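Side-chain contacts in uncharacterized protein PH0321 (Pyrococcus horikoshii, PDB 3BS4), which is of unknown function but carries a KaiC-like domain, probably of RecA-type alpha/beta fold, and was crystallised with an unidentified peptide bound: residues E9-E13 and I14-K18; A168-R171 and Y172-A176. One frame throughout, in Å; residues are numbered along the deposited sequence.

Contact 1: E9-E13 and I14-K18; sequences ELDRE and IGKIK
Ile14 has its CG1 set between the backbone N and the carbonyl carbon (chi1 66°), and this turns the branch back along the helix toward Leu10, whose CD2 meets it. The two end methyls, Leu10 CD2 and Ile14 CD1, come to 4.3 Å, a loose apolar touch one helical turn apart, while Ile14 CG1 lies 3.2 Å from Leu10 O. That same carbonyl takes the last good bond of the helix: Ile14 N reaches Leu10 O at 2.9 Å, with an N-H...O angle of 160°. Beyond it the bonding frays, for Gly15 N makes only weak bonds, to Leu10 O (3.3 Å) and to Asp11 O (3.1 Å). Gly15 is where the chain leaves the helix, with a positive phi of 86°; a CB on this backbone would collide with the carbonyl O of Ile14. The chain then carries Lys16 across Asp11, where its CG sits 3.8 Å from Asp11 OD1; the carboxylate itself is held by Ser4 OG and Trp5 N, and Lys16 NZ stays 5.6 Å from Asp11 OD2. Trp5 also packs on Leu10 and Ile14 and donates its NE1 N-H to Gly15 O. With an alanine at Ile14, Leu10 CD2 would probably lose its apolar partner and part of the cover over Trp5 would go. The helix end therefore combines an apolar contact with a carboxylate held by Ser4 and Trp5, with the lysine's charge near enough to be felt by the aspartate, probably as a mild stabilisation of its anionic form.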
loop_
_atom_site.group_PDB
_atom_site.type_symbol
_atom_site.label_atom_id
_atom_site.label_comp_id
_atom_site.label_asym_id
_atom_site.label_seq_id
_atom_site.Cartn_x
_atom_site.Cartn_y
_atom_site.Cartn_z
ATOM N N GLU A 9 -1.973 -8.074 17.942
ATOM C CA GLU A 9 -1.450 -9.430 17.810
ATOM C C GLU A 9 -0.184 -9.493 16.959
ATOM O O GLU A 9 0.725 -10.258 17.246
ATOM C CB GLU A 9 -2.527 -10.359 17.253
ATOM C CG GLU A 9 -3.629 -10.661 18.269
ATOM C CD GLU A 9 -3.271 -11.805 19.216
ATOM O OE1 GLU A 9 -2.065 -12.089 19.427
ATOM O OE2 GLU A 9 -4.206 -12.434 19.760
ATOM N N LEU A 10 -0.128 -8.678 15.907
ATOM C CA LEU A 10 1.074 -8.609 15.093
ATOM C C LEU A 10 2.242 -7.954 15.832
ATOM O O LEU A 10 3.365 -8.474 15.825
ATOM C CB LEU A 10 0.797 -7.886 13.771
ATOM C CG LEU A 10 -0.094 -8.608 12.762
ATOM C CD1 LEU A 10 -0.327 -7.705 11.551
ATOM C CD2 LEU A 10 0.511 -9.944 12.314
ATOM N N ASP A 11 1.979 -6.813 16.469
ATOM C CA ASP A 11 3.009 -6.161 17.287
ATOM C C ASP A 11 3.586 -7.147 18.317
ATOM O O ASP A 11 4.801 -7.243 18.477
ATOM C CB ASP A 11 2.447 -4.933 18.003
ATOM C CG ASP A 11 2.200 -3.759 17.066
ATOM O OD1 ASP A 11 2.561 -3.849 15.864
ATOM O OD2 ASP A 11 1.633 -2.740 17.531
ATOM N N ARG A 12 2.712 -7.900 18.977
ATOM C CA ARG A 12 3.148 -8.837 20.022
ATOM C C ARG A 12 3.929 -10.030 19.482
ATOM O O ARG A 12 4.981 -10.384 20.019
ATOM C CB ARG A 12 1.958 -9.319 20.853
ATOM C CG ARG A 12 2.365 -10.010 22.166
ATOM C CD ARG A 12 1.171 -10.416 23.027
ATOM N NE ARG A 12 0.017 -9.525 22.869
ATOM C CZ ARG A 12 -1.113 -9.859 22.241
ATOM N NH1 ARG A 12 -1.263 -11.069 21.715
ATOM N NH2 ARG A 12 -2.103 -8.981 22.148
ATOM N N GLU A 13 3.419 -10.651 18.420
ATOM C CA GLU A 13 3.963 -11.922 17.945
ATOM C C GLU A 13 5.145 -11.806 17.002
ATOM O O GLU A 13 6.051 -12.628 17.052
ATOM C CB GLU A 13 2.862 -12.787 17.313
ATOM C CG GLU A 13 1.716 -13.138 18.256
ATOM C CD GLU A 13 2.142 -13.942 19.482
ATOM O OE1 GLU A 13 3.154 -14.669 19.429
ATOM O OE2 GLU A 13 1.441 -13.848 20.507
ATOM N N ILE A 14 5.147 -10.804 16.129
ATOM C CA ILE A 14 6.273 -10.640 15.218
ATOM C C ILE A 14 7.065 -9.340 15.416
ATOM O O ILE A 14 8.072 -9.121 14.744
ATOM C CB ILE A 14 5.868 -10.813 13.725
ATOM C CG1 ILE A 14 4.923 -9.699 13.265
ATOM C CG2 ILE A 14 5.264 -12.213 13.483
ATOM C CD1 ILE A 14 4.800 -9.580 11.731
ATOM N N GLY A 15 6.604 -8.495 16.335
ATOM C CA GLY A 15 7.278 -7.238 16.638
ATOM C C GLY A 15 6.842 -6.129 15.705
ATOM O O GLY A 15 6.260 -6.387 14.650
ATOM N N LYS A 16 7.128 -4.897 16.107
ATOM C CA LYS A 16 6.773 -3.719 15.327
ATOM C C LYS A 16 7.597 -3.602 14.040
ATOM O O LYS A 16 8.595 -4.294 13.858
ATOM C CB LYS A 16 6.906 -2.475 16.200
ATOM C CG LYS A 16 5.771 -2.370 17.216
ATOM C CD LYS A 16 6.007 -1.300 18.260
ATOM C CE LYS A 16 5.577 0.068 17.775
ATOM N NZ LYS A 16 5.510 1.041 18.915
ATOM N N ILE A 17 7.144 -2.738 13.136
ATOM C CA ILE A 17 7.761 -2.609 11.821
ATOM C C ILE A 17 9.017 -1.747 11.870
ATOM O O ILE A 17 8.984 -0.638 12.392
ATOM C CB ILE A 17 6.772 -1.952 10.838
ATOM C CG1 ILE A 17 5.489 -2.792 10.733
ATOM C CG2 ILE A 17 7.436 -1.750 9.461
ATOM C CD1 ILE A 17 4.309 -2.046 10.134
ATOM N N LYS A 18 10.110 -2.260 11.314
ATOM C CA LYS A 18 11.327 -1.484 11.137
ATOM C C LYS A 18 11.044 -0.305 10.208
ATOM O O LYS A 18 10.579 -0.477 9.079
ATOM C CB LYS A 18 12.440 -2.368 10.575
ATOM C CG LYS A 18 13.725 -1.625 10.313
ATOM C CD LYS A 18 14.833 -2.563 9.872
ATOM C CE LYS A 18 16.210 -1.957 10.104
ATOM N NZ LYS A 18 16.430 -0.633 9.448
#

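Contact 2: A168-R171 and Y172-A176; sequences AEVR and YGHPA
Val170 O closes the end of helix 157-173 by accepting from both Gly173 N at 3.3 Å and His174 N at 3.0 Å, the first from above the carbonyl plane and the second nearly in line with C=O (171°), while one step earlier Tyr172 N still bonds to Ala168 O at 3.1 Å, with a weak second bond to Glu169 O. Among the side chains, Val170 and His174 run side by side and point the same way, Val170 CG1 resting 4.1 Å from His174 CB. The imidazole swings out with CG opposite the backbone N (chi1 -160°) and caps the next helix: Ala176 N gives a nearly straight bond (170°) to His174 ND1 at 3.0 Å, lying close to the ring plane. This bond from Ala176 N fixes the turn of the ring, with Pro175 CD over one face toward the rim. Tyr172 CB sits 3.4 Å from Glu169 O, and its ring makes a cation-pi contact with Lys178. This junction joins helix 157-173 to the short helix 175-178 and lies against helix 115-132: Ala120 touches both Val170 and His174, Glu124 packs on His174 and Pro175, and Lys127 NZ bonds to Ala176 O.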
loop_
_atom_site.group_PDB
_atom_site.type_symbol
_atom_site.label_atom_id
_atom_site.label_comp_id
_atom_site.label_asym_id
_atom_site.label_seq_id
_atom_site.Cartn_x
_atom_site.Cartn_y
_atom_site.Cartn_z
ATOM N N ALA A 168 12.993 0.843 -9.040
ATOM C CA ALA A 168 14.017 0.762 -7.990
ATOM C C ALA A 168 15.207 1.638 -8.365
ATOM O O ALA A 168 15.762 2.331 -7.515
ATOM C CB ALA A 168 14.447 -0.673 -7.770
ATOM N N GLU A 169 15.558 1.642 -9.647
ATOM C CA GLU A 169 16.681 2.448 -10.146
ATOM C C GLU A 169 16.420 3.946 -9.957
ATOM O O GLU A 169 17.305 4.701 -9.531
ATOM C CB GLU A 169 16.940 2.152 -11.626
ATOM C CG GLU A 169 17.460 0.748 -11.927
ATOM C CD GLU A 169 17.405 0.430 -13.419
ATOM O OE1 GLU A 169 17.348 1.387 -14.233
ATOM O OE2 GLU A 169 17.409 -0.769 -13.793
ATOM N N VAL A 170 15.212 4.384 -10.296
ATOM C CA VAL A 170 14.830 5.786 -10.114
ATOM C C VAL A 170 14.859 6.191 -8.635
ATOM O O VAL A 170 15.364 7.261 -8.289
ATOM C CB VAL A 170 13.442 6.073 -10.729
ATOM C CG1 VAL A 170 12.903 7.428 -10.253
ATOM C CG2 VAL A 170 13.523 6.019 -12.239
ATOM N N ARG A 171 14.325 5.338 -7.768
ATOM C CA ARG A 171 14.293 5.608 -6.333
ATOM C C ARG A 171 15.682 5.693 -5.696
ATOM O O ARG A 171 15.881 6.406 -4.715
ATOM C CB ARG A 171 13.453 4.557 -5.617
ATOM C CG ARG A 171 11.983 4.581 -6.054
ATOM C CD ARG A 171 11.098 3.768 -5.121
ATOM N NE ARG A 171 11.310 2.330 -5.267
ATOM C CZ ARG A 171 10.490 1.505 -5.916
ATOM N NH1 ARG A 171 9.365 1.954 -6.473
ATOM N NH2 ARG A 171 10.788 0.218 -5.986
ATOM N N TYR A 172 16.649 4.990 -6.276
ATOM C CA TYR A 172 18.013 5.006 -5.754
ATOM C C TYR A 172 18.628 6.406 -5.777
ATOM O O TYR A 172 19.395 6.757 -4.876
ATOM C CB TYR A 172 18.899 4.051 -6.558
ATOM C CG TYR A 172 20.332 4.031 -6.080
ATOM C CD1 TYR A 172 20.688 3.316 -4.944
ATOM C CD2 TYR A 172 21.323 4.741 -6.751
ATOM C CE1 TYR A 172 21.997 3.302 -4.498
ATOM C CE2 TYR A 172 22.646 4.740 -6.303
ATOM C CZ TYR A 172 22.970 4.007 -5.175
ATOM O OH TYR A 172 24.271 3.984 -4.702
ATOM N N GLY A 173 18.308 7.194 -6.802
ATOM C CA GLY A 173 18.965 8.495 -6.990
ATOM C C GLY A 173 18.113 9.756 -7.020
ATOM O O GLY A 173 18.644 10.872 -6.929
ATOM N N HIS A 174 16.799 9.599 -7.145
ATOM C CA HIS A 174 15.918 10.754 -7.326
ATOM C C HIS A 174 15.761 11.604 -6.056
ATOM O O HIS A 174 15.694 11.060 -4.950
ATOM C CB HIS A 174 14.542 10.290 -7.814
ATOM C CG HIS A 174 13.749 11.375 -8.464
ATOM N ND1 HIS A 174 13.032 12.304 -7.740
ATOM C CD2 HIS A 174 13.578 11.695 -9.766
ATOM C CE1 HIS A 174 12.443 13.144 -8.572
ATOM N NE2 HIS A 174 12.762 12.801 -9.808
ATOM N N PRO A 175 15.713 12.951 -6.215
ATOM C CA PRO A 175 15.519 13.855 -5.071
ATOM C C PRO A 175 14.311 13.540 -4.204
ATOM O O PRO A 175 14.357 13.769 -2.998
ATOM C CB PRO A 175 15.330 15.233 -5.726
ATOM C CG PRO A 175 15.965 15.127 -7.041
ATOM C CD PRO A 175 15.884 13.692 -7.479
ATOM N N ALA A 176 13.251 12.995 -4.800
ATOM C CA ALA A 176 12.050 12.633 -4.034
ATOM C C ALA A 176 12.367 11.696 -2.872
ATOM O O ALA A 176 11.663 11.680 -1.867
ATOM C CB ALA A 176 10.988 12.002 -4.958
#

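How the contacts relate
Both contacts are local and lie at the C-terminal end of a helix, yet they hold different elements, with centres about 29 Å apart and nearest atoms about 15 Å apart. Contact 1 is partly buried: its leucine and isoleucine are covered, and the helix it ends passes into the loop before strand 22-27, beside the strands near the C-terminus. Contact 2 belongs to the surface, with no buried residue among those that touch, and links one helix directly to the next. Their chemistry differs too: buried apolar methyls meet in the first, next to a glycine of positive phi, and a histidine makes a capping bond in the second. Arg171 of contact 2 also packs on the bound peptide.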